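Local coordinates for TRAP dicarboxylate ABC transporter, substrate-binding protein (Roseobacter denitrificans, PDB 4OVQ), which binds beta-D-glucuronate as the periplasmic solute-binding component of a TRAP transporter and probably delivers it to the membrane partners, at residues A[36-41]-A[84-89]. Numbering follows the deposited sequence.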
# COMPACT_ATOMS: atom_id res chain seq x y z
N TYR A 36 -1.93 -13.11 -7.54
CA TYR A 36 -1.38 -12.23 -6.53
C TYR A 36 -2.20 -12.41 -5.27
O TYR A 36 -3.42 -12.63 -5.36
CB TYR A 36 -1.46 -10.78 -7.01
CG TYR A 36 -0.51 -9.83 -6.33
CD1 TYR A 36 0.82 -9.73 -6.74
CD2 TYR A 36 -0.95 -8.99 -5.30
CE1 TYR A 36 1.68 -8.84 -6.11
CE2 TYR A 36 -0.11 -8.10 -4.68
CZ TYR A 36 1.21 -8.02 -5.09
OH TYR A 36 2.06 -7.13 -4.50
N PRO A 37 -1.54 -12.38 -4.13
CA PRO A 37 -2.19 -12.60 -2.84
C PRO A 37 -3.47 -11.79 -2.72
O PRO A 37 -4.53 -12.33 -2.37
CB PRO A 37 -1.14 -12.13 -1.83
CG PRO A 37 0.17 -12.54 -2.52
CD PRO A 37 -0.07 -12.29 -3.99
N ASN A 38 -3.41 -10.50 -3.03
CA ASN A 38 -4.60 -9.66 -2.93
C ASN A 38 -5.73 -10.06 -3.86
O ASN A 38 -6.93 -9.89 -3.57
CB ASN A 38 -4.24 -8.20 -3.27
CG ASN A 38 -3.21 -7.62 -2.36
OD1 ASN A 38 -2.26 -8.28 -1.94
ND2 ASN A 38 -3.36 -6.34 -2.06
N THR A 39 -5.37 -10.53 -5.03
CA THR A 39 -6.33 -10.94 -5.99
C THR A 39 -7.12 -12.16 -5.51
O THR A 39 -8.35 -12.16 -5.48
CB THR A 39 -5.59 -11.26 -7.30
OG1 THR A 39 -4.89 -10.06 -7.73
CG2 THR A 39 -6.54 -11.67 -8.33
N VAL A 40 -6.38 -13.17 -5.10
CA VAL A 40 -6.97 -14.44 -4.63
C VAL A 40 -7.80 -14.13 -3.38
O VAL A 40 -8.93 -14.63 -3.21
CB VAL A 40 -5.87 -15.42 -4.32
CG1 VAL A 40 -6.44 -16.68 -3.67
CG2 VAL A 40 -5.13 -15.80 -5.60
N ALA A 41 -7.28 -13.25 -2.54
CA ALA A 41 -7.99 -12.92 -1.29
C ALA A 41 -9.27 -12.09 -1.53
O ALA A 41 -10.24 -12.25 -0.79
CB ALA A 41 -7.06 -12.20 -0.30
N ILE A 84 -16.63 -1.26 -3.52
CA ILE A 84 -15.54 -1.94 -2.83
C ILE A 84 -14.22 -1.65 -3.50
O ILE A 84 -14.13 -1.61 -4.73
CB ILE A 84 -15.78 -3.49 -2.82
CG1 ILE A 84 -17.00 -3.84 -1.97
CG2 ILE A 84 -14.54 -4.21 -2.37
CD1 ILE A 84 -16.82 -3.68 -0.47
N GLY A 85 -13.17 -1.52 -2.69
CA GLY A 85 -11.81 -1.51 -3.21
C GLY A 85 -10.86 -2.18 -2.24
O GLY A 85 -11.06 -2.18 -1.04
N ASN A 86 -9.84 -2.83 -2.77
CA ASN A 86 -8.65 -3.12 -1.99
C ASN A 86 -7.67 -2.00 -2.31
O ASN A 86 -7.09 -1.97 -3.40
CB ASN A 86 -8.09 -4.51 -2.36
CG ASN A 86 -6.61 -4.66 -2.06
OD1 ASN A 86 -5.86 -5.27 -2.83
ND2 ASN A 86 -6.16 -4.10 -0.95
N PHE A 87 -7.51 -1.09 -1.37
CA PHE A 87 -6.67 0.07 -1.53
C PHE A 87 -5.44 0.01 -0.60
O PHE A 87 -5.53 -0.20 0.62
CB PHE A 87 -7.46 1.36 -1.25
CG PHE A 87 -8.59 1.61 -2.18
CD1 PHE A 87 -8.46 1.35 -3.53
CD2 PHE A 87 -9.79 2.12 -1.68
CE1 PHE A 87 -9.52 1.57 -4.40
CE2 PHE A 87 -10.85 2.36 -2.52
CZ PHE A 87 -10.71 2.09 -3.88
N ASN A 88 -4.28 0.28 -1.21
CA ASN A 88 -3.09 0.63 -0.43
C ASN A 88 -3.33 1.97 0.27
O ASN A 88 -3.94 2.87 -0.32
CB ASN A 88 -1.95 0.80 -1.41
CG ASN A 88 -0.58 0.94 -0.74
OD1 ASN A 88 -0.10 2.07 -0.54
ND2 ASN A 88 0.08 -0.18 -0.50
N LEU A 89 -2.87 2.13 1.50
CA LEU A 89 -3.13 3.41 2.20
C LEU A 89 -2.33 4.59 1.67
O LEU A 89 -2.68 5.73 1.94
CB LEU A 89 -2.98 3.26 3.71
CG LEU A 89 -4.34 3.08 4.39
CD1 LEU A 89 -5.02 1.79 4.00
CD2 LEU A 89 -4.21 3.19 5.91
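Asn38 and Asn86 illustrate how a buried amide pair can link a helix to a strand through a single hydrogen bond: Asn38 ND2 donates to Asn86 OD1 at 2.8 Å, nearly straight at 164°. The acceptor lies close to the amide plane of Asn38, whereas the donor stands slightly tilted from the carbonyl plane of Asn86, and the two amide planes are turned 44° apart. Asn38 CB also approaches Asn86 OD1, at 3.4 Å. On the strand side, CG of Asn86 is anti to the backbone N (chi1 156°), which turns its amide toward the helix, so that the two side chains together bridge the 7.7 Å between Asn38 CA and Asn86 CA. In this periplasmic binding-protein fold, the first turn of helix 37-52 thus meets strand 84-88, an inner strand of the five-stranded mixed sheet. The other amide atoms of the pair are engaged as well: Asn38 OD1 accepts from Gln265 of helix 248-282, and Asn86 ND2 bonds to Cys235 O and to the carboxylate of Glu234, a glucuronate-binding residue. A leucine in place of Asn86 would probably leave Asn38 ND2 without this acceptor and Glu234 without one of its donors. Farther out, Asn88 ND2 donates to the other carboxylate oxygen of Glu234, and Asn88 itself touches the bound sugar.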